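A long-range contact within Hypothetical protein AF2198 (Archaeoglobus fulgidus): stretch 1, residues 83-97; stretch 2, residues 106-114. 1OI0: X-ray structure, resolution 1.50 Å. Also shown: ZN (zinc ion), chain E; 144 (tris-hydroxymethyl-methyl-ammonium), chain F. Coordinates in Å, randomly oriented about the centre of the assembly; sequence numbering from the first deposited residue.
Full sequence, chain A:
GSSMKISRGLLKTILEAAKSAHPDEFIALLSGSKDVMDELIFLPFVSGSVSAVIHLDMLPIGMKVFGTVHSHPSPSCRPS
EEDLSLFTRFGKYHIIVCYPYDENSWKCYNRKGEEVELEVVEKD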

# COMPACT_ATOMS: atom_id res chain seq x y z
N ASP A 83 -12.26 4.51 -1.04
CA ASP A 83 -11.02 3.85 -1.43
C ASP A 83 -11.13 3.28 -2.84
O ASP A 83 -10.21 3.40 -3.64
CB ASP A 83 -10.66 2.74 -0.45
CG ASP A 83 -10.16 3.28 0.88
OD1 ASP A 83 -9.91 4.50 0.98
OD2 ASP A 83 -10.01 2.47 1.81
N LEU A 84 -12.27 2.66 -3.12
CA LEU A 84 -12.48 2.08 -4.44
C LEU A 84 -12.33 3.14 -5.53
O LEU A 84 -11.77 2.86 -6.59
CB LEU A 84 -13.86 1.42 -4.52
CG LEU A 84 -13.89 -0.10 -4.36
CD1 LEU A 84 -13.01 -0.55 -3.21
CD2 LEU A 84 -15.33 -0.56 -4.16
N SER A 85 -12.80 4.36 -5.27
CA SER A 85 -12.68 5.42 -6.26
C SER A 85 -11.22 5.84 -6.43
O SER A 85 -10.82 6.30 -7.50
CB SER A 85 -13.54 6.64 -5.87
OG SER A 85 -13.05 7.29 -4.71
N LEU A 86 -10.43 5.68 -5.37
CA LEU A 86 -9.01 6.01 -5.42
C LEU A 86 -8.29 4.94 -6.24
O LEU A 86 -7.47 5.24 -7.11
CB LEU A 86 -8.41 6.05 -4.01
CG LEU A 86 -6.88 6.10 -3.95
CD1 LEU A 86 -6.38 7.43 -4.49
CD2 LEU A 86 -6.40 5.90 -2.52
N PHE A 87 -8.62 3.68 -5.96
CA PHE A 87 -8.00 2.55 -6.65
C PHE A 87 -8.18 2.59 -8.16
O PHE A 87 -7.27 2.22 -8.91
CB PHE A 87 -8.57 1.23 -6.11
CG PHE A 87 -8.32 1.00 -4.64
CD1 PHE A 87 -7.54 1.89 -3.90
CD2 PHE A 87 -8.85 -0.11 -4.01
CE1 PHE A 87 -7.30 1.66 -2.55
CE2 PHE A 87 -8.61 -0.35 -2.65
CZ PHE A 87 -7.83 0.55 -1.92
N THR A 88 -9.35 3.03 -8.62
CA THR A 88 -9.65 3.08 -10.05
C THR A 88 -8.97 4.19 -10.84
O THR A 88 -8.83 4.09 -12.06
CB THR A 88 -11.16 3.21 -10.29
OG1 THR A 88 -11.62 4.47 -9.79
CG2 THR A 88 -11.91 2.10 -9.59
N ARG A 89 -8.54 5.25 -10.16
CA ARG A 89 -7.92 6.38 -10.84
C ARG A 89 -6.59 6.08 -11.53
O ARG A 89 -6.32 6.59 -12.62
CB ARG A 89 -7.74 7.55 -9.87
CG ARG A 89 -9.04 8.17 -9.40
CD ARG A 89 -8.76 9.41 -8.58
NE ARG A 89 -9.96 9.92 -7.92
CZ ARG A 89 -10.79 10.81 -8.43
NH1 ARG A 89 -10.59 11.32 -9.65
NH2 ARG A 89 -11.83 11.21 -7.72
N PHE A 90 -5.77 5.25 -10.89
CA PHE A 90 -4.48 4.88 -11.47
C PHE A 90 -3.84 3.78 -10.64
O PHE A 90 -4.15 3.63 -9.47
CB PHE A 90 -3.56 6.11 -11.52
CG PHE A 90 -3.13 6.60 -10.17
CD1 PHE A 90 -2.01 6.06 -9.54
CD2 PHE A 90 -3.86 7.59 -9.51
CE1 PHE A 90 -1.63 6.49 -8.27
CE2 PHE A 90 -3.48 8.02 -8.24
CZ PHE A 90 -2.37 7.48 -7.62
N GLY A 91 -2.95 3.02 -11.26
CA GLY A 91 -2.28 1.97 -10.53
C GLY A 91 -3.04 0.65 -10.51
O GLY A 91 -4.27 0.62 -10.42
N LYS A 92 -2.28 -0.43 -10.58
CA LYS A 92 -2.84 -1.77 -10.60
C LYS A 92 -3.07 -2.33 -9.20
O LYS A 92 -4.06 -3.03 -8.96
CB LYS A 92 -1.91 -2.71 -11.37
CG LYS A 92 -1.42 -2.17 -12.70
CD LYS A 92 -0.41 -3.11 -13.34
CE LYS A 92 0.21 -2.51 -14.59
NZ LYS A 92 0.99 -1.28 -14.29
N TYR A 93 -2.18 -2.01 -8.27
CA TYR A 93 -2.27 -2.53 -6.91
C TYR A 93 -2.40 -1.46 -5.85
O TYR A 93 -1.80 -0.40 -5.95
CB TYR A 93 -1.04 -3.38 -6.62
CG TYR A 93 -0.83 -4.47 -7.64
CD1 TYR A 93 -1.62 -5.61 -7.64
CD2 TYR A 93 0.13 -4.33 -8.64
CE1 TYR A 93 -1.47 -6.59 -8.61
CE2 TYR A 93 0.30 -5.30 -9.61
CZ TYR A 93 -0.50 -6.43 -9.59
OH TYR A 93 -0.34 -7.40 -10.55
N HIS A 94 -3.19 -1.77 -4.82
CA HIS A 94 -3.40 -0.82 -3.74
C HIS A 94 -3.41 -1.51 -2.39
O HIS A 94 -4.25 -2.36 -2.11
CB HIS A 94 -4.70 -0.05 -3.98
CG HIS A 94 -4.72 0.68 -5.28
ND1 HIS A 94 -5.15 0.10 -6.46
CD2 HIS A 94 -4.30 1.93 -5.61
CE1 HIS A 94 -4.99 0.96 -7.45
NE2 HIS A 94 -4.48 2.07 -6.96
N ILE A 95 -2.46 -1.12 -1.54
CA ILE A 95 -2.34 -1.69 -0.21
C ILE A 95 -2.97 -0.81 0.86
O ILE A 95 -2.90 0.41 0.80
CB ILE A 95 -0.86 -1.90 0.16
CG1 ILE A 95 -0.22 -2.91 -0.80
CG2 ILE A 95 -0.74 -2.37 1.62
CD1 ILE A 95 1.28 -3.04 -0.62
N ILE A 96 -3.60 -1.45 1.83
CA ILE A 96 -4.16 -0.74 2.97
C ILE A 96 -3.55 -1.39 4.20
O ILE A 96 -3.56 -2.61 4.34
CB ILE A 96 -5.70 -0.89 3.09
CG1 ILE A 96 -6.40 -0.21 1.91
CG2 ILE A 96 -6.18 -0.26 4.41
CD1 ILE A 96 -7.91 -0.27 1.99
N VAL A 97 -2.98 -0.57 5.08
CA VAL A 97 -2.41 -1.08 6.32
C VAL A 97 -3.31 -0.47 7.38
O VAL A 97 -3.89 0.59 7.17
CB VAL A 97 -0.93 -0.64 6.52
CG1 VAL A 97 -0.08 -1.16 5.37
CG2 VAL A 97 -0.82 0.86 6.63
ZN ZN E . -9.12 3.90 3.17
C1 144 F . -11.53 4.32 4.12
N 144 F . -11.40 5.67 4.67
C2 144 F . -10.32 6.39 3.93
O2 144 F . -9.02 6.13 3.68
C3 144 F . -11.15 5.48 6.16
O3 144 F . -11.00 6.71 6.89
C4 144 F . -12.70 6.32 4.38
O4 144 F . -13.46 6.40 2.98
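Stretch 2 106-114: WKCYNRKGE

How does stretch 2 run against stretch 1? From Trp 106 it is an extended strand lying antiparallel to strand 93-97, the two directions 154° apart and the axes approaching to 4.5 Å. Val 97 pairs with Trp 106, and so on in register to His 94 with Tyr 109. The backbone is tied by two reciprocal pairs of hydrogen bonds: His 94 N to Tyr 109 O and Tyr 109 N to His 94 O, both 2.8 Å, then Ile 96 N to Lys 107 O at 2.9 Å and Lys 107 N to Ile 96 O at 3.0 Å.

What fills the two faces of this ribbon? On one, the sulfur of Cys 108 fits between neighbours, with SG 3.9 Å from both Tyr 93 CB and Ile 95 CG1; farther along, Trp 106 CB rests 3.7 Å from Val 97 CG1 while the indole leads away. On the other face, Tyr 109 reaches Ile 96, CE1 to CD1 at 3.9 Å, and its CB meets Phe 87 CE2 of the helix, also at 3.9 Å.

Where does the helix find room? A type I turn from Asn 110 to Gly 113 carries the chain past it. Gly 113 leaves a hollow that Leu 84 enters, CD1 lying 3.7 Å from Gly 113 CA; a CB there would come within 2.6 Å of that methyl. The edge of the Phe 87 ring faces the same glycine, CD2 to CA at 4.0 Å.

How is the end of the strand pair closed? Arg 111 stretches out along the helix end, its CG 3.3 Å from Phe 87 O and its guanidinium laying one face over Thr 88 O, 2.8 Å from NH2. Lys 92 O and Arg 111 N, 3.2 Å apart, are too poorly angled to bond directly; a water joins them, 2.7 Å from Lys 92 O and 2.9 Å from Arg 111 N.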

# COMPACT_ATOMS: atom_id res chain seq x y z
N TRP A 106 -1.96 -5.69 7.03
CA TRP A 106 -2.03 -5.14 5.69
C TRP A 106 -2.73 -6.08 4.72
O TRP A 106 -2.75 -7.30 4.92
CB TRP A 106 -0.62 -4.86 5.16
CG TRP A 106 0.21 -6.10 4.95
CD1 TRP A 106 0.96 -6.75 5.88
CD2 TRP A 106 0.35 -6.84 3.73
NE1 TRP A 106 1.56 -7.86 5.32
CE2 TRP A 106 1.20 -7.93 4.00
CE3 TRP A 106 -0.16 -6.69 2.43
CZ2 TRP A 106 1.55 -8.87 3.02
CZ3 TRP A 106 0.18 -7.62 1.46
CH2 TRP A 106 1.03 -8.70 1.76
N LYS A 107 -3.32 -5.50 3.68
CA LYS A 107 -4.01 -6.25 2.64
C LYS A 107 -3.83 -5.50 1.32
O LYS A 107 -3.69 -4.28 1.31
CB LYS A 107 -5.50 -6.38 2.96
CG LYS A 107 -5.79 -7.15 4.24
CD LYS A 107 -7.29 -7.30 4.46
CE LYS A 107 -7.57 -8.03 5.76
NZ LYS A 107 -6.95 -9.38 5.78
N CYS A 108 -3.81 -6.24 0.21
CA CYS A 108 -3.65 -5.62 -1.10
C CYS A 108 -4.89 -5.85 -1.95
O CYS A 108 -5.53 -6.90 -1.86
CB CYS A 108 -2.41 -6.19 -1.81
SG CYS A 108 -1.92 -5.31 -3.31
N TYR A 109 -5.22 -4.87 -2.78
CA TYR A 109 -6.38 -4.93 -3.65
C TYR A 109 -6.01 -4.50 -5.07
O TYR A 109 -5.01 -3.83 -5.27
CB TYR A 109 -7.50 -4.02 -3.12
CG TYR A 109 -7.86 -4.27 -1.68
CD1 TYR A 109 -7.16 -3.65 -0.64
CD2 TYR A 109 -8.87 -5.17 -1.35
CE1 TYR A 109 -7.45 -3.93 0.69
CE2 TYR A 109 -9.17 -5.46 -0.02
CZ TYR A 109 -8.46 -4.84 0.99
OH TYR A 109 -8.75 -5.13 2.30
N ASN A 110 -6.82 -4.91 -6.04
CA ASN A 110 -6.57 -4.52 -7.43
C ASN A 110 -7.28 -3.20 -7.73
O ASN A 110 -7.89 -2.60 -6.84
CB ASN A 110 -7.03 -5.62 -8.40
CG ASN A 110 -8.47 -6.04 -8.16
OD1 ASN A 110 -9.32 -5.23 -7.84
ND2 ASN A 110 -8.74 -7.33 -8.34
N ARG A 111 -7.20 -2.76 -8.98
CA ARG A 111 -7.82 -1.50 -9.38
C ARG A 111 -9.34 -1.50 -9.18
O ARG A 111 -9.97 -0.44 -9.22
CB ARG A 111 -7.48 -1.20 -10.85
CG ARG A 111 -8.01 0.13 -11.37
CD ARG A 111 -7.51 0.40 -12.78
NE ARG A 111 -8.13 1.58 -13.38
CZ ARG A 111 -9.41 1.65 -13.73
NH1 ARG A 111 -10.22 0.62 -13.54
NH2 ARG A 111 -9.89 2.77 -14.27
N LYS A 112 -9.91 -2.68 -8.96
CA LYS A 112 -11.35 -2.81 -8.77
C LYS A 112 -11.79 -3.04 -7.33
O LYS A 112 -12.98 -3.23 -7.06
CB LYS A 112 -11.89 -3.93 -9.67
CG LYS A 112 -11.70 -3.65 -11.16
CD LYS A 112 -12.22 -4.80 -12.02
CE LYS A 112 -11.42 -6.07 -11.78
NZ LYS A 112 -11.91 -7.19 -12.63
N GLY A 113 -10.84 -3.04 -6.40
CA GLY A 113 -11.17 -3.24 -5.00
C GLY A 113 -11.25 -4.68 -4.53
O GLY A 113 -11.72 -4.96 -3.42
N GLU A 114 -10.80 -5.61 -5.36
CA GLU A 114 -10.81 -7.03 -5.01
C GLU A 114 -9.48 -7.38 -4.36
O GLU A 114 -8.43 -6.96 -4.84
CB GLU A 114 -11.03 -7.87 -6.27
CG GLU A 114 -12.33 -7.58 -7.00
CD GLU A 114 -12.38 -8.22 -8.37
OE1 GLU A 114 -12.13 -9.44 -8.46
OE2 GLU A 114 -12.67 -7.51 -9.35
O HOH W 1 -5.47 -4.04 -10.97